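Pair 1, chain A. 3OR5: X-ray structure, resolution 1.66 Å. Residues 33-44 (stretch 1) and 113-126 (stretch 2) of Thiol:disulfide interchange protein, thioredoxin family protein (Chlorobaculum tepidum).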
# COMPACT_ATOMS: atom_id res chain seq x y z
N LYS A 33 3.02 -12.78 -5.46
CA LYS A 33 2.49 -14.09 -5.09
C LYS A 33 3.17 -14.65 -3.86
O LYS A 33 4.37 -14.70 -3.81
CB LYS A 33 2.67 -15.08 -6.24
CG LYS A 33 1.97 -16.39 -5.92
CD LYS A 33 2.68 -17.55 -6.65
CE LYS A 33 1.90 -18.87 -6.51
NZ LYS A 33 1.64 -19.40 -7.88
N GLY A 34 2.39 -15.01 -2.84
CA GLY A 34 2.88 -15.59 -1.61
C GLY A 34 3.43 -14.60 -0.58
O GLY A 34 3.93 -14.99 0.48
N LYS A 35 3.36 -13.34 -0.94
CA LYS A 35 3.82 -12.25 -0.10
C LYS A 35 2.65 -11.51 0.56
O LYS A 35 1.64 -11.37 -0.04
CB LYS A 35 4.63 -11.25 -0.92
CG LYS A 35 5.96 -11.73 -1.40
CD LYS A 35 6.85 -10.61 -1.88
CE LYS A 35 8.17 -11.09 -2.36
NZ LYS A 35 8.82 -10.13 -3.27
N ALA A 36 2.84 -11.08 1.79
CA ALA A 36 1.83 -10.18 2.40
C ALA A 36 2.21 -8.80 1.86
O ALA A 36 3.36 -8.52 1.54
CB ALA A 36 1.90 -10.19 3.86
N TYR A 37 1.20 -7.91 1.71
CA TYR A 37 1.57 -6.57 1.27
C TYR A 37 0.45 -5.63 1.74
O TYR A 37 -0.69 -6.07 2.00
CB TYR A 37 1.79 -6.45 -0.22
CG TYR A 37 0.65 -6.95 -1.14
CD1 TYR A 37 -0.23 -6.05 -1.68
CD2 TYR A 37 0.58 -8.29 -1.53
CE1 TYR A 37 -1.21 -6.46 -2.59
CE2 TYR A 37 -0.36 -8.71 -2.40
CZ TYR A 37 -1.29 -7.82 -2.87
OH TYR A 37 -2.23 -8.21 -3.81
N ILE A 38 0.80 -4.35 1.79
CA ILE A 38 -0.22 -3.32 2.18
C ILE A 38 -0.19 -2.31 1.07
O ILE A 38 0.89 -1.75 0.76
CB ILE A 38 0.11 -2.69 3.56
CG1 ILE A 38 -0.16 -3.70 4.69
CG2 ILE A 38 -0.74 -1.45 3.78
CD1 ILE A 38 0.43 -3.22 6.07
N VAL A 39 -1.38 -2.04 0.48
CA VAL A 39 -1.48 -1.05 -0.62
C VAL A 39 -2.01 0.22 0.03
O VAL A 39 -3.07 0.21 0.65
CB VAL A 39 -2.43 -1.55 -1.68
CG1 VAL A 39 -2.61 -0.47 -2.80
CG2 VAL A 39 -1.92 -2.91 -2.26
N ASN A 40 -1.24 1.29 -0.09
CA ASN A 40 -1.46 2.58 0.65
C ASN A 40 -1.82 3.60 -0.40
O ASN A 40 -1.00 4.01 -1.22
CB ASN A 40 -0.20 3.00 1.40
CG ASN A 40 -0.35 4.36 2.02
OD1 ASN A 40 -1.36 4.61 2.74
ND2 ASN A 40 0.60 5.15 1.89
N PHE A 41 -3.09 4.07 -0.34
CA PHE A 41 -3.53 5.21 -1.20
C PHE A 41 -3.24 6.42 -0.39
O PHE A 41 -3.70 6.57 0.77
CB PHE A 41 -5.05 5.12 -1.49
CG PHE A 41 -5.35 4.08 -2.55
CD1 PHE A 41 -5.56 4.40 -3.92
CD2 PHE A 41 -5.40 2.73 -2.15
CE1 PHE A 41 -5.78 3.39 -4.87
CE2 PHE A 41 -5.62 1.70 -3.11
CZ PHE A 41 -5.90 2.03 -4.47
N PHE A 42 -2.44 7.31 -0.96
CA PHE A 42 -1.90 8.45 -0.18
C PHE A 42 -1.70 9.69 -1.04
O PHE A 42 -1.67 9.57 -2.27
CB PHE A 42 -0.51 8.12 0.47
CG PHE A 42 0.61 8.06 -0.53
CD1 PHE A 42 1.54 9.09 -0.61
CD2 PHE A 42 0.74 6.97 -1.41
CE1 PHE A 42 2.55 9.08 -1.57
CE2 PHE A 42 1.80 6.93 -2.36
CZ PHE A 42 2.69 8.00 -2.45
N ALA A 43 -1.46 10.88 -0.38
CA ALA A 43 -0.96 12.00 -1.08
C ALA A 43 0.16 12.61 -0.24
O ALA A 43 0.11 12.54 0.99
CB ALA A 43 -2.09 13.07 -1.32
N THR A 44 1.18 13.13 -0.92
CA THR A 44 2.34 13.64 -0.13
C THR A 44 1.97 14.99 0.52
O THR A 44 2.69 15.39 1.42
CB THR A 44 3.60 13.84 -0.94
OG1 THR A 44 3.51 15.00 -1.79
CG2 THR A 44 3.87 12.58 -1.82
N GLY A 113 -16.53 3.43 -1.52
CA GLY A 113 -15.25 3.53 -2.26
C GLY A 113 -14.22 4.26 -1.41
O GLY A 113 -14.45 4.60 -0.26
N ILE A 114 -13.05 4.53 -2.04
CA ILE A 114 -11.98 5.29 -1.35
C ILE A 114 -12.25 6.80 -1.34
O ILE A 114 -12.20 7.44 -2.42
CB ILE A 114 -10.64 5.01 -2.11
CG1 ILE A 114 -10.37 3.51 -2.12
CG2 ILE A 114 -9.50 5.77 -1.39
CD1 ILE A 114 -9.25 2.95 -3.00
N THR A 115 -12.52 7.34 -0.16
CA THR A 115 -12.96 8.76 0.02
C THR A 115 -12.14 9.54 1.07
O THR A 115 -12.46 10.73 1.37
CB THR A 115 -14.41 8.82 0.51
OG1 THR A 115 -14.52 8.10 1.74
CG2 THR A 115 -15.38 8.28 -0.56
N GLY A 116 -11.17 8.89 1.70
CA GLY A 116 -10.32 9.57 2.63
C GLY A 116 -8.94 9.10 2.28
O GLY A 116 -8.78 8.05 1.67
N ILE A 117 -7.97 9.91 2.64
CA ILE A 117 -6.58 9.41 2.69
C ILE A 117 -5.95 9.71 3.99
O ILE A 117 -6.30 10.78 4.61
CB ILE A 117 -5.70 9.94 1.58
CG1 ILE A 117 -5.92 11.44 1.45
CG2 ILE A 117 -5.95 9.17 0.32
CD1 ILE A 117 -4.89 12.11 0.42
N PRO A 118 -5.02 8.87 4.46
CA PRO A 118 -4.64 7.63 3.70
C PRO A 118 -5.67 6.50 3.90
O PRO A 118 -6.40 6.51 4.95
CB PRO A 118 -3.37 7.24 4.42
CG PRO A 118 -3.56 7.74 5.83
CD PRO A 118 -4.13 9.09 5.59
N THR A 119 -5.84 5.63 2.90
CA THR A 119 -6.66 4.42 3.06
C THR A 119 -5.72 3.32 2.57
O THR A 119 -5.15 3.43 1.47
CB THR A 119 -7.86 4.45 2.14
OG1 THR A 119 -8.83 5.48 2.58
CG2 THR A 119 -8.66 3.11 2.25
N SER A 120 -5.63 2.27 3.37
CA SER A 120 -4.75 1.20 2.96
C SER A 120 -5.46 -0.12 3.07
O SER A 120 -6.40 -0.29 3.82
CB SER A 120 -3.57 1.18 3.90
OG SER A 120 -2.77 2.42 3.89
N PHE A 121 -4.98 -1.07 2.30
CA PHE A 121 -5.60 -2.45 2.24
C PHE A 121 -4.57 -3.44 2.62
O PHE A 121 -3.41 -3.37 2.12
CB PHE A 121 -6.10 -2.70 0.83
CG PHE A 121 -7.17 -1.72 0.42
CD1 PHE A 121 -8.47 -1.99 0.73
CD2 PHE A 121 -6.83 -0.50 -0.18
CE1 PHE A 121 -9.47 -1.07 0.39
CE2 PHE A 121 -7.84 0.46 -0.49
CZ PHE A 121 -9.16 0.17 -0.21
N VAL A 122 -4.94 -4.34 3.52
CA VAL A 122 -3.95 -5.39 4.00
C VAL A 122 -4.23 -6.67 3.28
O VAL A 122 -5.35 -7.22 3.37
CB VAL A 122 -4.09 -5.58 5.49
CG1 VAL A 122 -3.02 -6.64 5.95
CG2 VAL A 122 -3.93 -4.26 6.34
N ILE A 123 -3.24 -7.17 2.53
CA ILE A 123 -3.37 -8.45 1.78
C ILE A 123 -2.46 -9.46 2.44
O ILE A 123 -1.26 -9.22 2.64
CB ILE A 123 -2.99 -8.29 0.31
CG1 ILE A 123 -4.04 -7.53 -0.48
CG2 ILE A 123 -2.94 -9.69 -0.38
CD1 ILE A 123 -3.98 -6.02 -0.26
N ASP A 124 -3.04 -10.57 2.88
CA ASP A 124 -2.20 -11.46 3.66
C ASP A 124 -1.47 -12.40 2.67
O ASP A 124 -1.65 -12.34 1.46
CB ASP A 124 -3.00 -12.22 4.67
CG ASP A 124 -4.06 -13.07 4.03
OD1 ASP A 124 -3.97 -13.54 2.86
OD2 ASP A 124 -5.02 -13.30 4.82
N ALA A 125 -0.58 -13.22 3.25
CA ALA A 125 0.30 -14.06 2.46
C ALA A 125 -0.46 -15.19 1.75
O ALA A 125 0.12 -15.77 0.80
CB ALA A 125 1.42 -14.65 3.34
N SER A 126 -1.71 -15.44 2.16
CA SER A 126 -2.75 -16.22 1.42
C SER A 126 -3.32 -15.60 0.14
O SER A 126 -4.00 -16.29 -0.64
CB SER A 126 -3.96 -16.50 2.32
OG SER A 126 -3.52 -17.28 3.44
O HOH W 1 -0.34 -12.37 -1.59

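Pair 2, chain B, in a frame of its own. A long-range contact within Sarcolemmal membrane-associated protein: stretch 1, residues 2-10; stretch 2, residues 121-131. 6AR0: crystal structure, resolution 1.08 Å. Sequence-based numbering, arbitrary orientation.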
# COMPACT_ATOMS: atom_id res chain seq x y z
N PRO B 2 -0.17 12.02 -19.79
CA PRO B 2 0.18 12.23 -18.38
C PRO B 2 -0.66 11.41 -17.44
O PRO B 2 -1.86 11.24 -17.63
CB PRO B 2 -0.10 13.72 -18.16
CG PRO B 2 -1.06 14.10 -19.22
CD PRO B 2 -0.71 13.25 -20.40
N SER B 3 -0.01 10.91 -16.40
CA SER B 3 -0.67 10.08 -15.41
C SER B 3 0.11 10.20 -14.12
O SER B 3 1.33 10.00 -14.13
CB SER B 3 -0.65 8.62 -15.89
OG SER B 3 -1.47 7.79 -15.09
N ALA B 4 -0.58 10.46 -12.99
CA ALA B 4 0.06 10.41 -11.68
C ALA B 4 0.56 9.00 -11.40
O ALA B 4 -0.01 8.01 -11.86
CB ALA B 4 -0.92 10.83 -10.58
N LEU B 5 1.63 8.90 -10.62
CA LEU B 5 2.35 7.65 -10.47
C LEU B 5 2.79 7.46 -9.02
O LEU B 5 3.31 8.39 -8.39
CB LEU B 5 3.61 7.67 -11.36
CG LEU B 5 4.64 6.55 -11.20
CD1 LEU B 5 4.05 5.20 -11.55
CD2 LEU B 5 5.87 6.85 -12.04
N ALA B 6 2.60 6.24 -8.52
CA ALA B 6 3.17 5.78 -7.26
C ALA B 6 4.11 4.63 -7.55
O ALA B 6 3.69 3.63 -8.15
CB ALA B 6 2.08 5.30 -6.31
N ILE B 7 5.36 4.75 -7.12
CA ILE B 7 6.33 3.67 -7.22
C ILE B 7 6.48 3.04 -5.85
O ILE B 7 6.80 3.74 -4.88
CB ILE B 7 7.69 4.18 -7.74
CG1 ILE B 7 7.54 4.76 -9.16
CG2 ILE B 7 8.71 3.04 -7.71
CD1 ILE B 7 8.84 5.30 -9.75
N PHE B 8 6.24 1.74 -5.77
CA PHE B 8 6.39 0.96 -4.54
C PHE B 8 7.66 0.14 -4.65
O PHE B 8 7.79 -0.67 -5.56
CB PHE B 8 5.24 -0.04 -4.38
CG PHE B 8 3.88 0.57 -4.09
CD1 PHE B 8 3.33 0.45 -2.84
CD2 PHE B 8 3.13 1.17 -5.09
CE1 PHE B 8 2.07 0.95 -2.57
CE2 PHE B 8 1.86 1.68 -4.83
CZ PHE B 8 1.33 1.56 -3.57
N THR B 9 8.60 0.33 -3.71
CA THR B 9 9.81 -0.47 -3.65
C THR B 9 9.87 -1.24 -2.34
O THR B 9 9.49 -0.74 -1.28
CB THR B 9 11.07 0.39 -3.82
OG1 THR B 9 11.06 1.46 -2.88
CG2 THR B 9 11.11 0.97 -5.20
N CYS B 10 10.38 -2.46 -2.41
CA CYS B 10 10.36 -3.39 -1.30
C CYS B 10 11.45 -3.08 -0.29
O CYS B 10 12.64 -3.08 -0.64
CB CYS B 10 10.55 -4.78 -1.89
SG CYS B 10 10.52 -6.17 -0.78
N ILE B 121 3.81 -6.69 3.91
CA ILE B 121 4.35 -5.85 2.86
C ILE B 121 4.81 -4.54 3.48
O ILE B 121 4.02 -3.85 4.13
CB ILE B 121 3.31 -5.61 1.76
CG1 ILE B 121 2.93 -6.92 1.07
CG2 ILE B 121 3.79 -4.56 0.77
CD1 ILE B 121 4.04 -7.60 0.31
N VAL B 122 6.09 -4.22 3.30
CA VAL B 122 6.67 -2.97 3.79
C VAL B 122 7.35 -2.31 2.59
O VAL B 122 8.26 -2.89 2.00
CB VAL B 122 7.68 -3.18 4.94
CG1 VAL B 122 8.10 -1.84 5.53
CG2 VAL B 122 7.11 -4.09 6.03
N SER B 123 6.90 -1.12 2.23
CA SER B 123 7.31 -0.49 0.98
C SER B 123 7.70 0.96 1.20
O SER B 123 7.14 1.65 2.05
CB SER B 123 6.13 -0.55 -0.00
OG SER B 123 6.36 -0.10 -1.32
N THR B 124 8.68 1.43 0.45
CA THR B 124 8.81 2.86 0.26
C THR B 124 7.89 3.25 -0.88
O THR B 124 7.77 2.50 -1.85
CB THR B 124 10.24 3.21 -0.15
OG1 THR B 124 11.14 2.73 0.84
CG2 THR B 124 10.42 4.72 -0.34
N ILE B 125 7.23 4.40 -0.76
CA ILE B 125 6.40 4.90 -1.85
C ILE B 125 6.97 6.24 -2.30
O ILE B 125 7.23 7.12 -1.47
CB ILE B 125 4.90 4.97 -1.47
CG1 ILE B 125 3.99 5.06 -2.71
CG2 ILE B 125 4.63 6.08 -0.45
CD1 ILE B 125 2.49 4.83 -2.44
N LYS B 126 7.17 6.38 -3.60
CA LYS B 126 7.56 7.64 -4.23
C LYS B 126 6.43 8.07 -5.15
O LYS B 126 5.83 7.23 -5.82
CB LYS B 126 8.87 7.48 -5.01
CG LYS B 126 10.05 7.13 -4.11
CD LYS B 126 10.45 8.30 -3.21
CE LYS B 126 11.62 7.96 -2.31
NZ LYS B 126 12.92 8.10 -3.02
N LEU B 127 6.10 9.35 -5.11
CA LEU B 127 4.86 9.84 -5.69
C LEU B 127 5.16 10.97 -6.66
O LEU B 127 5.95 11.87 -6.35
CB LEU B 127 3.94 10.38 -4.59
CG LEU B 127 3.56 9.35 -3.53
CD1 LEU B 127 2.84 10.05 -2.37
CD2 LEU B 127 2.68 8.25 -4.13
N PHE B 128 4.51 10.92 -7.82
CA PHE B 128 4.75 11.88 -8.90
C PHE B 128 3.44 12.39 -9.45
O PHE B 128 2.52 11.60 -9.72
CB PHE B 128 5.60 11.24 -10.01
CG PHE B 128 6.88 10.68 -9.49
CD1 PHE B 128 8.00 11.46 -9.34
CD2 PHE B 128 6.92 9.37 -9.05
CE1 PHE B 128 9.16 10.93 -8.79
CE2 PHE B 128 8.07 8.84 -8.51
CZ PHE B 128 9.20 9.62 -8.39
N LEU B 129 3.37 13.71 -9.63
CA LEU B 129 2.23 14.36 -10.23
C LEU B 129 2.09 13.96 -11.70
O LEU B 129 3.05 13.47 -12.31
CB LEU B 129 2.40 15.87 -10.12
CG LEU B 129 2.66 16.45 -8.72
CD1 LEU B 129 2.94 17.93 -8.79
CD2 LEU B 129 1.49 16.16 -7.79
N PRO B 130 0.92 14.17 -12.30
CA PRO B 130 0.76 13.80 -13.71
C PRO B 130 1.78 14.42 -14.63
O PRO B 130 2.16 13.80 -15.63
CB PRO B 130 -0.66 14.27 -14.04
CG PRO B 130 -1.37 14.19 -12.75
CD PRO B 130 -0.35 14.58 -11.69
N ASP B 131 2.25 15.63 -14.33
CA ASP B 131 3.23 16.28 -15.18
C ASP B 131 4.65 15.75 -14.98
O ASP B 131 5.57 16.19 -15.67
CB ASP B 131 3.18 17.81 -15.03
CG ASP B 131 3.67 18.30 -13.68
OD1 ASP B 131 4.16 17.50 -12.87
OD2 ASP B 131 3.56 19.52 -13.43
O HOH W 2 3.63 10.84 -12.90
O HOH W 3 12.30 0.44 -0.31

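Where do the two pairs differ most sharply? At the position shared by Asn A40 and Phe B8, and at the facing one shared by Ser A120 and Ile B125. Pair 1 places two polar side chains there, with Asn A40 OD1 2.8 Å from Ser A120 OG. Pair 2 fills the same non-hydrogen-bonded site with hydrocarbon: Ile B125 CD1 lies over one face of the Phe B8 ring, 3.6 Å from Phe B8 CZ. Both sites are buried, so one backbone frame accommodates either a close polar approach or a CH-pi contact.

What backbone do they share? Each is a pair of antiparallel strands, and 14 central residues superpose with an RMSD of 0.5 Å. Tyr A37, Val A39 and Phe A41 match Leu B5, Ile B7 and Thr B9; opposite them, Ile A123, Phe A121 and Thr A119 match Phe B128, Lys B126 and Thr B124. Each of these facing pairs exchanges two backbone hydrogen bonds. At the centre, Val A39 N to Phe A121 O is 2.9 Å and Phe A121 N to Val A39 O is 2.8 Å; in pair 2, Ile B7 N to Lys B126 O is 2.8 Å and Lys B126 N to Ile B7 O is 3.0 Å.

How is the face carrying these hydrogen-bonded residues packed? Pair 1 sets Ile A123 CB over the Tyr A37 ring, 3.7 Å from its centroid. At the matching site the aromatic residue changes strand: Leu B5 CD2 meets Phe B128 CD2 at 4.0 Å, and Ile B7 CD1 reaches Phe B128 CE2 at 3.8 Å. Further along, the Phe A41 ring receives Ile A114 CD1 over one face, 3.7 Å from its centroid. Its counterpart, Thr B9, instead shares a water with Thr B124: water 3 is hydrogen-bonded to Thr B9 OG1 at 3.0 Å and Thr B124 OG1 at 2.8 Å.

How do small and large residues trade places beside the polar or aromatic site? Ile A38 matches Ala B6, and Val A122 matches Leu B127. In pair 1, Ile A38 CG1 approaches Val A122 CG2 at 4.2 Å; in pair 2, the short Ala B6 CB is met by Leu B127 CD2 at 3.7 Å, the longer side chain now coming from the other strand. Ile B125 CD1 also approaches Ala B6 CB, at 3.9 Å, so two branched chains gather around one methyl.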